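Local coordinates for putative mandelate racemase (Salmonella typhimurium, PDB 2O56), which binds magnesium and, as a member of the enolase superfamily, is probably a hydro-lyase (dehydratase), though its substrate is not established, at residues A224-T228 and T229-Q233; F234-M237 and I238-L241; D311-V315 and Y316-V320. All coordinates share one frame; numbering follows the deposited sequence.

How the contacts relate
Contacts 1 and 2 lie at the two ends of one helix, 228-238, their centres 12 Å apart; contact 3 closes another helix, 302-314, of the same enolase C-terminal barrel, its centre 25 to 26 Å from theirs. Contacts 1 and 3 are buried and hydrogen-bond to other subunits; contact 2 is partly buried, packs on another subunit through Arg236 and reaches solvent through Glu240. The chemistry follows the place: at 224-233 an aspartate and a serine cap the start of a helix near the magnesium end of the barrel, at 234-241 a phenylalanine-isoleucine pair packs on the buried side of the helix end, and at 311-320 backbone amides end a helix on the way into a strand.

Contact 1: A224-T228 and T229-Q233; sequences AFTDT and TSAIQ
Asp227 and Ser230 face each other across the first turn of helix 228-238 and exchange hydrogen bonds in a capping box. The carboxylate of Asp227 reaches forward, and its OD1 takes the amide of Ser230, N to OD1 3.3 Å, in an almost straight bond (175°) that meets the oxygen nearly end-on to its C-O bond. In return Ser230 turns its hydroxyl back, and OG accepts from Asp227 N at 3.0 Å. Both groups are placed by their first torsions: CG of Asp227 (chi1 73°) and OG of Ser230 (chi1 49°) each sit between their own backbone N and carbonyl carbon. Thr226 leans on the same serine, with its CB 3.3 Å from Ser230 OG and its methyl CG2 beside Ser230 CB. The other carboxylate oxygen, Asp227 OD2, accepts a short bond from a water, which in turn accepts from Thr229 OG1 and so bridges the two side chains. Behind the cap, Ala231 N donates to Asp227 O (2.8 Å) and Ile232 N to Thr228 O, starting the regular helical pattern. Thr228 and Ile232 run side by side in the same direction, Thr228 CG2 lying 3.8 Å from Ile232 CD1. The polar ends have further partners: Asp227 OD1 accepts from Gly191 N, Ser230 OG bonds to Leu189 O, and Thr228 OG1 bonds to Asp317 of a neighbouring subunit. Thr226 OG1 bonds to Pro249 O, and its side chain lies about 11 Å from the bound magnesium ion. The turn thus leads from the end of strand 217-221, which carries the metal ligand Glu221, into helix 228-238, whose Thr228 and Ile232 pack against helix 255-264.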
ATOM      1  N   ALA A 224       3.022  22.569 -19.042  1.00 23.84           N
ATOM      2  CA  ALA A 224       1.972  22.459 -18.021  1.00 27.45           C
ATOM      3  C   ALA A 224       0.806  23.415 -18.240  1.00 28.97           C
ATOM      4  O   ALA A 224       0.210  23.918 -17.271  1.00 32.05           O
ATOM      5  CB  ALA A 224       2.563  22.601 -16.595  1.00 24.17           C
ATOM      6  N   PHE A 225       0.474  23.654 -19.516  1.00 28.85           N
ATOM      7  CA  PHE A 225      -0.712  24.433 -19.880  1.00 29.73           C
ATOM      8  C   PHE A 225      -1.912  23.470 -19.855  1.00 25.99           C
ATOM      9  O   PHE A 225      -3.067  23.868 -19.665  1.00 29.40           O
ATOM     10  CB  PHE A 225      -0.565  25.062 -21.296  1.00 24.94           C
ATOM     11  CG  PHE A 225       0.546  26.119 -21.422  1.00 23.36           C
ATOM     12  CD1 PHE A 225       0.971  26.861 -20.318  1.00 29.98           C
ATOM     13  CD2 PHE A 225       1.129  26.380 -22.659  1.00 36.95           C
ATOM     14  CE1 PHE A 225       1.966  27.828 -20.441  1.00 33.19           C
ATOM     15  CE2 PHE A 225       2.127  27.347 -22.801  1.00 30.93           C
ATOM     16  CZ  PHE A 225       2.541  28.085 -21.687  1.00 33.74           C
ATOM     17  N   THR A 226      -1.624  22.197 -20.070  1.00 24.91           N
ATOM     18  CA  THR A 226      -2.608  21.136 -19.941  1.00 25.63           C
ATOM     19  C   THR A 226      -2.759  20.726 -18.463  1.00 31.18           C
ATOM     20  O   THR A 226      -1.901  21.046 -17.618  1.00 25.18           O
ATOM     21  CB  THR A 226      -2.181  19.897 -20.749  1.00 26.96           C
ATOM     22  OG1 THR A 226      -0.766  19.701 -20.608  1.00 22.63           O
ATOM     23  CG2 THR A 226      -2.515  20.069 -22.245  1.00 23.54           C
ATOM     24  N   ASP A 227      -3.853  20.031 -18.152  1.00 27.62           N
ATOM     25  CA  ASP A 227      -3.949  19.338 -16.873  1.00 33.77           C
ATOM     26  C   ASP A 227      -3.882  17.829 -17.111  1.00 30.08           C
ATOM     27  O   ASP A 227      -3.613  17.390 -18.234  1.00 26.33           O
ATOM     28  CB  ASP A 227      -5.184  19.803 -16.065  1.00 24.47           C
ATOM     29  CG  ASP A 227      -6.518  19.288 -16.636  1.00 36.50           C
ATOM     30  OD1 ASP A 227      -6.542  18.721 -17.749  1.00 34.04           O
ATOM     31  OD2 ASP A 227      -7.566  19.470 -15.966  1.00 36.77           O
ATOM     32  N   THR A 228      -4.136  17.037 -16.075  1.00 28.11           N
ATOM     33  CA  THR A 228      -4.061  15.574 -16.184  1.00 27.44           C
ATOM     34  C   THR A 228      -4.918  15.013 -17.324  1.00 29.40           C
ATOM     35  O   THR A 228      -4.437  14.243 -18.142  1.00 26.42           O
ATOM     36  CB  THR A 228      -4.450  14.896 -14.857  1.00 23.11           C
ATOM     37  OG1 THR A 228      -3.611  15.405 -13.826  1.00 26.42           O
ATOM     38  CG2 THR A 228      -4.271  13.372 -14.933  1.00 23.63           C
ATOM     39  N   THR A 229      -6.170  15.436 -17.396  1.00 22.82           N
ATOM     40  CA  THR A 229      -7.084  14.911 -18.419  1.00 23.88           C
ATOM     41  C   THR A 229      -6.657  15.210 -19.861  1.00 22.57           C
ATOM     42  O   THR A 229      -6.569  14.307 -20.684  1.00 26.82           O
ATOM     43  CB  THR A 229      -8.534  15.333 -18.118  1.00 28.18           C
ATOM     44  OG1 THR A 229      -8.836  14.943 -16.774  1.00 27.86           O
ATOM     45  CG2 THR A 229      -9.530  14.635 -19.063  1.00 22.83           C
ATOM     46  N   SER A 230      -6.379  16.472 -20.157  1.00 29.13           N
ATOM     47  CA  SER A 230      -5.932  16.870 -21.488  1.00 26.71           C
ATOM     48  C   SER A 230      -4.526  16.398 -21.846  1.00 28.57           C
ATOM     49  O   SER A 230      -4.248  16.131 -23.011  1.00 22.45           O
ATOM     50  CB  SER A 230      -6.020  18.387 -21.653  1.00 28.88           C
ATOM     51  OG  SER A 230      -5.407  19.061 -20.562  1.00 31.23           O
ATOM     52  N   ALA A 231      -3.624  16.316 -20.866  1.00 20.37           N
ATOM     53  CA  ALA A 231      -2.285  15.764 -21.121  1.00 23.95           C
ATOM     54  C   ALA A 231      -2.399  14.308 -21.569  1.00 25.73           C
ATOM     55  O   ALA A 231      -1.693  13.866 -22.489  1.00 28.66           O
ATOM     56  CB  ALA A 231      -1.393  15.860 -19.851  1.00 20.65           C
ATOM     57  N   ILE A 232      -3.287  13.563 -20.918  1.00 19.63           N
ATOM     58  CA  ILE A 232      -3.565  12.180 -21.325  1.00 19.21           C
ATOM     59  C   ILE A 232      -4.209  12.089 -22.710  1.00 27.56           C
ATOM     60  O   ILE A 232      -3.826  11.251 -23.511  1.00 25.19           O
ATOM     61  CB  ILE A 232      -4.388  11.408 -20.274  1.00 27.02           C
ATOM     62  CG1 ILE A 232      -3.521  11.142 -19.025  1.00 23.16           C
ATOM     63  CG2 ILE A 232      -4.926  10.079 -20.854  1.00 23.93           C
ATOM     64  CD1 ILE A 232      -4.340  10.798 -17.779  1.00 24.36           C
ATOM     65  N   GLN A 233      -5.172  12.964 -22.984  1.00 25.12           N
ATOM     66  CA  GLN A 233      -5.870  12.969 -24.282  1.00 24.52           C
ATOM     67  C   GLN A 233      -4.848  13.186 -25.408  1.00 26.18           C
ATOM     68  O   GLN A 233      -4.786  12.420 -26.368  1.00 30.08           O
ATOM     69  CB  GLN A 233      -6.910  14.094 -24.282  1.00 27.26           C
ATOM     70  CG  GLN A 233      -8.027  13.903 -25.307  1.00 31.15           C
ATOM     71  CD  GLN A 233      -9.029  15.048 -25.298  1.00 33.45           C
ATOM     72  OE1 GLN A 233      -9.280  15.670 -24.267  1.00 31.77           O
ATOM     73  NE2 GLN A 233      -9.593  15.339 -26.465  1.00 31.09           N
TER
HETATM   74  O   HOH W   1      -9.099  17.572 -15.515  1.00 41.09           O

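Contact 2: F234-M237 and I238-L241; sequences FGRM and IEEL
Ile238 N donates to Phe234 O at 3.1 Å across this last turn of helix 228-238, in a bond that runs nearly straight out from the carbonyl (C=O...N 161°). The carbonyl of Gly235 receives two weak bonds, from Glu239 N at 2.9 Å and from Ile238 N. A water links the next turn, donating to Arg236 O at 2.8 Å and to Glu240 OE1, with a weak bond from Glu240 N; Glu240 OE2 is hydrogen-bonded to Tyr202 OH on helix 195-212. Arg236 and Glu239 run side by side, and Glu239 OE2 accepts from Asn266 N. On the buried side of the turn, Ile238 lays its CG2 methyl over one face of the Phe234 ring, 4.0 Å from the centroid and displaced toward CZ. Its CD1 reaches the CE2 corner of the same ring. Ile238 CG1 sits between backbone N and carbonyl carbon (chi1 64°), which leaves CG2 beside the N and near the ring. Phe234 and Met237 also rest on Leu198 of helix 195-212. One good and two weak amide bonds thus hold the helix end, water serves Arg236 O, the glutamates tie to separate parts of the fold, and the CH-pi pair seals the buried side.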
ATOM      1  N   PHE A 234      -4.016  14.211 -25.243  1.00 25.33           N
ATOM      2  CA  PHE A 234      -2.988  14.534 -26.217  1.00 27.06           C
ATOM      3  C   PHE A 234      -1.898  13.480 -26.344  1.00 34.43           C
ATOM      4  O   PHE A 234      -1.518  13.101 -27.456  1.00 23.45           O
ATOM      5  CB  PHE A 234      -2.375  15.908 -25.950  1.00 26.32           C
ATOM      6  CG  PHE A 234      -1.503  16.381 -27.069  1.00 30.57           C
ATOM      7  CD1 PHE A 234      -2.047  16.598 -28.339  1.00 24.87           C
ATOM      8  CD2 PHE A 234      -0.140  16.566 -26.877  1.00 25.35           C
ATOM      9  CE1 PHE A 234      -1.249  17.013 -29.386  1.00 31.21           C
ATOM     10  CE2 PHE A 234       0.666  16.988 -27.925  1.00 32.81           C
ATOM     11  CZ  PHE A 234       0.102  17.211 -29.184  1.00 23.34           C
ATOM     12  N   GLY A 235      -1.395  12.988 -25.214  1.00 23.74           N
ATOM     13  CA  GLY A 235      -0.304  11.997 -25.266  1.00 22.55           C
ATOM     14  C   GLY A 235      -0.685  10.737 -26.021  1.00 24.33           C
ATOM     15  O   GLY A 235       0.118  10.193 -26.798  1.00 29.56           O
ATOM     16  N   ARG A 236      -1.917  10.280 -25.807  1.00 27.68           N
ATOM     17  CA  ARG A 236      -2.457   9.090 -26.472  0.60 32.52           C
ATOM     18  C   ARG A 236      -2.563   9.289 -27.985  1.00 25.51           C
ATOM     19  O   ARG A 236      -2.389   8.353 -28.752  1.00 31.00           O
ATOM     20  CB  ARG A 236      -3.842   8.748 -25.921  0.60 31.80           C
ATOM     21  CG  ARG A 236      -3.829   7.994 -24.596  0.60 42.84           C
ATOM     22  CD  ARG A 236      -5.218   7.478 -24.253  0.60 48.84           C
ATOM     23  NE  ARG A 236      -5.240   6.768 -22.979  0.60 43.63           N
ATOM     24  CZ  ARG A 236      -6.231   6.833 -22.093  0.60 49.15           C
ATOM     25  NH1 ARG A 236      -7.306   7.583 -22.327  0.60 35.41           N
ATOM     26  NH2 ARG A 236      -6.138   6.145 -20.964  0.60 29.54           N
ATOM     27  N   MET A 237      -2.867  10.520 -28.394  1.00 26.89           N
ATOM     28  CA  MET A 237      -2.937  10.901 -29.820  1.00 34.03           C
ATOM     29  C   MET A 237      -1.561  10.826 -30.497  1.00 34.53           C
ATOM     30  O   MET A 237      -1.446  10.374 -31.640  1.00 35.08           O
ATOM     31  CB  MET A 237      -3.483  12.317 -29.968  1.00 28.91           C
ATOM     32  CG  MET A 237      -4.962  12.473 -29.630  1.00 40.40           C
ATOM     33  SD  MET A 237      -5.587  14.138 -29.996  1.00 46.46           S
ATOM     34  CE  MET A 237      -5.343  14.157 -31.754  1.00 34.33           C
ATOM     35  N   ILE A 238      -0.522  11.251 -29.778  1.00 33.11           N
ATOM     36  CA  ILE A 238       0.821  11.376 -30.346  1.00 32.03           C
ATOM     37  C   ILE A 238       1.739  10.165 -30.098  1.00 32.45           C
ATOM     38  O   ILE A 238       2.834  10.081 -30.673  1.00 32.49           O
ATOM     39  CB  ILE A 238       1.518  12.718 -29.949  1.00 27.60           C
ATOM     40  CG1 ILE A 238       1.756  12.810 -28.430  1.00 27.50           C
ATOM     41  CG2 ILE A 238       0.708  13.904 -30.438  1.00 20.92           C
ATOM     42  CD1 ILE A 238       2.744  13.882 -28.051  1.00 25.17           C
ATOM     43  N   GLU A 239       1.278   9.218 -29.280  1.00 25.27           N
ATOM     44  CA  GLU A 239       2.001   7.952 -29.048  1.00 34.30           C
ATOM     45  C   GLU A 239       2.624   7.306 -30.292  1.00 37.68           C
ATOM     46  O   GLU A 239       3.774   6.882 -30.268  1.00 42.08           O
ATOM     47  CB  GLU A 239       1.083   6.921 -28.393  1.00 35.73           C
ATOM     48  CG  GLU A 239       1.174   6.900 -26.913  1.00 47.99           C
ATOM     49  CD  GLU A 239       0.078   6.075 -26.290  1.00 56.31           C
ATOM     50  OE1 GLU A 239      -0.587   5.295 -27.011  1.00 47.51           O
ATOM     51  OE2 GLU A 239      -0.122   6.218 -25.071  1.00 33.73           O
ATOM     52  N   GLU A 240       1.852   7.227 -31.371  1.00 31.57           N
ATOM     53  CA  GLU A 240       2.281   6.534 -32.587  1.00 32.36           C
ATOM     54  C   GLU A 240       3.355   7.307 -33.367  1.00 35.28           C
ATOM     55  O   GLU A 240       3.964   6.766 -34.288  1.00 36.70           O
ATOM     56  CB  GLU A 240       1.063   6.316 -33.502  1.00 32.52           C
ATOM     57  CG  GLU A 240       0.630   7.617 -34.217  1.00 50.64           C
ATOM     58  CD  GLU A 240      -0.815   7.628 -34.676  1.00 67.63           C
ATOM     59  OE1 GLU A 240      -1.663   6.943 -34.060  1.00 90.24           O
ATOM     60  OE2 GLU A 240      -1.102   8.344 -35.656  1.00 60.51           O
ATOM     61  N   LEU A 241       3.586   8.571 -33.018  1.00 39.03           N
ATOM     62  CA  LEU A 241       4.575   9.374 -33.725  1.00 35.95           C
ATOM     63  C   LEU A 241       6.029   9.125 -33.282  1.00 38.30           C
ATOM     64  O   LEU A 241       6.960   9.700 -33.854  1.00 41.64           O
ATOM     65  CB  LEU A 241       4.213  10.869 -33.662  1.00 33.40           C
ATOM     66  CG  LEU A 241       2.825  11.275 -34.168  1.00 32.20           C
ATOM     67  CD1 LEU A 241       2.613  12.766 -34.014  1.00 28.77           C
ATOM     68  CD2 LEU A 241       2.627  10.876 -35.621  1.00 37.39           C
TER
HETATM   69  O   HOH W   2      -1.475   6.939 -30.968  1.00 47.45           O

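Contact 3: D311-V315 and Y316-V320; sequences DMAHV and YDKTV
Positive backbone angles at Asp317 (phi 60°, psi 39°) swing the chain back so that Lys318 N meets Ala313 O at 3.0 Å. Tyr316 N donates to the same oxygen, and the two amides approach it from opposite faces of the carbonyl plane. Asp317 N bonds to His314 O at 3.1 Å, coming from above that carbonyl's plane. With its CG anti to the carbonyl carbon (chi1 -61°), Tyr316 lies with a ring edge against Met312 O, 3.4 Å from CD2 and in the ring plane. Val315 CB approaches that same CD2 at 3.9 Å. The aliphatic start of Lys318 rests on Ala313, CB to CB 3.9 Å, before its chain bends at chi2 and carries NZ away to Leu290 O. Waters tie up the turn: one donates to both His314 O and Asp317 OD1, another to Val315 O and the same OD1, and a third joins His314 ND1 to Lys318 O. Tyr316 OH bonds to Glu286 of a neighbouring subunit, while Asp317 OD2 has its partner, Thr228, on another neighbouring subunit. The bonds from Lys318 N and Asp317 N define a Schellman motif, with Asp317 as its C-prime residue, which ends helix 302-314 and directs the chain into strand 319-320 within a beta-alpha-beta unit of the barrel.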
ATOM      1  N   ASP A 311      22.498  12.541  -8.982  1.00 22.15           N
ATOM      2  CA  ASP A 311      23.033  11.335  -8.328  1.00 25.73           C
ATOM      3  C   ASP A 311      21.953  10.458  -7.705  1.00 25.35           C
ATOM      4  O   ASP A 311      21.995   9.225  -7.804  1.00 22.36           O
ATOM      5  CB  ASP A 311      24.006  11.729  -7.206  1.00 21.67           C
ATOM      6  CG  ASP A 311      25.214  12.481  -7.721  1.00 37.32           C
ATOM      7  OD1 ASP A 311      25.497  12.394  -8.944  1.00 28.27           O
ATOM      8  OD2 ASP A 311      25.868  13.167  -6.901  1.00 26.98           O
ATOM      9  N   MET A 312      21.007  11.105  -7.031  1.00 25.22           N
ATOM     10  CA  MET A 312      19.844  10.413  -6.467  1.00 25.83           C
ATOM     11  C   MET A 312      18.958   9.825  -7.566  1.00 22.42           C
ATOM     12  O   MET A 312      18.465   8.708  -7.472  1.00 20.88           O
ATOM     13  CB  MET A 312      19.018  11.402  -5.662  1.00 25.64           C
ATOM     14  CG  MET A 312      17.935  10.736  -4.840  1.00 47.97           C
ATOM     15  SD  MET A 312      17.201  11.858  -3.647  1.00 40.40           S
ATOM     16  CE  MET A 312      16.463  13.079  -4.742  1.00 43.80           C
ATOM     17  N   ALA A 313      18.761  10.587  -8.623  1.00 17.67           N
ATOM     18  CA  ALA A 313      17.917  10.107  -9.724  1.00 20.50           C
ATOM     19  C   ALA A 313      18.471   8.853 -10.430  1.00 22.84           C
ATOM     20  O   ALA A 313      17.713   8.064 -10.998  1.00 23.97           O
ATOM     21  CB  ALA A 313      17.682  11.201 -10.681  1.00 19.77           C
ATOM     22  N   HIS A 314      19.796   8.690 -10.412  1.00 20.73           N
ATOM     23  CA  HIS A 314      20.485   7.557 -11.043  1.00 17.24           C
ATOM     24  C   HIS A 314      20.084   6.220 -10.413  1.00 20.36           C
ATOM     25  O   HIS A 314      19.964   5.212 -11.114  1.00 25.08           O
ATOM     26  CB  HIS A 314      22.007   7.790 -10.995  1.00 19.16           C
ATOM     27  CG  HIS A 314      22.817   6.863 -11.869  1.00 26.63           C
ATOM     28  ND1 HIS A 314      22.515   6.615 -13.193  1.00 25.51           N
ATOM     29  CD2 HIS A 314      23.952   6.167 -11.610  1.00 21.04           C
ATOM     30  CE1 HIS A 314      23.423   5.795 -13.704  1.00 21.53           C
ATOM     31  NE2 HIS A 314      24.306   5.507 -12.764  1.00 26.61           N
ATOM     32  N   VAL A 315      19.804   6.226  -9.105  1.00 21.01           N
ATOM     33  CA  VAL A 315      19.252   5.044  -8.407  1.00 16.55           C
ATOM     34  C   VAL A 315      17.945   4.512  -9.017  1.00 24.12           C
ATOM     35  O   VAL A 315      17.622   3.325  -8.894  1.00 26.42           O
ATOM     36  CB  VAL A 315      19.063   5.363  -6.915  1.00 26.85           C
ATOM     37  CG1 VAL A 315      18.637   4.125  -6.108  1.00 27.06           C
ATOM     38  CG2 VAL A 315      20.360   5.968  -6.382  1.00 24.44           C
ATOM     39  N   TYR A 316      17.196   5.402  -9.659  1.00 20.01           N
ATOM     40  CA  TYR A 316      15.855   5.090 -10.163  1.00 18.67           C
ATOM     41  C   TYR A 316      15.902   5.130 -11.677  1.00 19.76           C
ATOM     42  O   TYR A 316      14.871   5.250 -12.332  1.00 24.70           O
ATOM     43  CB  TYR A 316      14.836   6.126  -9.659  1.00 18.36           C
ATOM     44  CG  TYR A 316      14.728   6.158  -8.139  1.00 22.97           C
ATOM     45  CD1 TYR A 316      13.816   5.355  -7.478  1.00 23.77           C
ATOM     46  CD2 TYR A 316      15.570   6.967  -7.382  1.00 20.53           C
ATOM     47  CE1 TYR A 316      13.734   5.366  -6.091  1.00 24.08           C
ATOM     48  CE2 TYR A 316      15.498   6.996  -5.984  1.00 23.29           C
ATOM     49  CZ  TYR A 316      14.572   6.192  -5.354  1.00 25.53           C
ATOM     50  OH  TYR A 316      14.461   6.206  -3.984  1.00 27.11           O
ATOM     51  N   ASP A 317      17.113   5.038 -12.220  1.00 21.28           N
ATOM     52  CA  ASP A 317      17.325   4.945 -13.661  1.00 23.21           C
ATOM     53  C   ASP A 317      16.776   6.149 -14.416  1.00 26.24           C
ATOM     54  O   ASP A 317      16.213   5.991 -15.507  1.00 26.57           O
ATOM     55  CB  ASP A 317      16.674   3.672 -14.217  1.00 22.76           C
ATOM     56  CG  ASP A 317      17.549   2.443 -14.061  1.00 35.18           C
ATOM     57  OD1 ASP A 317      18.450   2.447 -13.196  1.00 35.95           O
ATOM     58  OD2 ASP A 317      17.327   1.463 -14.806  1.00 33.45           O
ATOM     59  N   LYS A 318      16.922   7.345 -13.854  1.00 19.66           N
ATOM     60  CA  LYS A 318      16.555   8.549 -14.612  1.00 21.42           C
ATOM     61  C   LYS A 318      17.758   9.086 -15.336  1.00 21.73           C
ATOM     62  O   LYS A 318      18.909   8.941 -14.896  1.00 23.66           O
ATOM     63  CB  LYS A 318      15.879   9.657 -13.777  1.00 21.73           C
ATOM     64  CG  LYS A 318      14.924   9.172 -12.687  1.00 25.26           C
ATOM     65  CD  LYS A 318      13.708   8.522 -13.265  1.00 33.19           C
ATOM     66  CE  LYS A 318      12.820   7.965 -12.175  1.00 26.95           C
ATOM     67  NZ  LYS A 318      12.067   6.777 -12.700  1.00 26.31           N
ATOM     68  N   THR A 319      17.491   9.659 -16.498  1.00 25.77           N
ATOM     69  CA  THR A 319      18.512  10.398 -17.210  1.00 22.06           C
ATOM     70  C   THR A 319      18.154  11.882 -17.171  1.00 26.72           C
ATOM     71  O   THR A 319      17.048  12.252 -16.775  1.00 27.20           O
ATOM     72  CB  THR A 319      18.666   9.913 -18.646  1.00 22.07           C
ATOM     73  OG1 THR A 319      17.394   9.969 -19.292  1.00 29.03           O
ATOM     74  CG2 THR A 319      19.169   8.500 -18.656  1.00 25.90           C
ATOM     75  N   VAL A 320      19.120  12.721 -17.521  1.00 23.10           N
ATOM     76  CA  VAL A 320      19.063  14.131 -17.180  1.00 23.60           C
ATOM     77  C   VAL A 320      19.227  14.972 -18.434  1.00 27.35           C
ATOM     78  O   VAL A 320      20.178  14.790 -19.199  1.00 28.82           O
ATOM     79  CB  VAL A 320      20.156  14.507 -16.175  1.00 22.48           C
ATOM     80  CG1 VAL A 320      20.063  15.980 -15.801  1.00 25.67           C
ATOM     81  CG2 VAL A 320      20.071  13.611 -14.931  1.00 16.18           C
TER
HETATM   82  O   HOH W   3      20.108   6.500 -14.953  1.00 20.83           O
HETATM   83  O   HOH W   4      21.018   3.397 -12.779  1.00 27.81           O
HETATM   84  O   HOH W   5      18.712   1.428 -10.719  1.00 31.94           O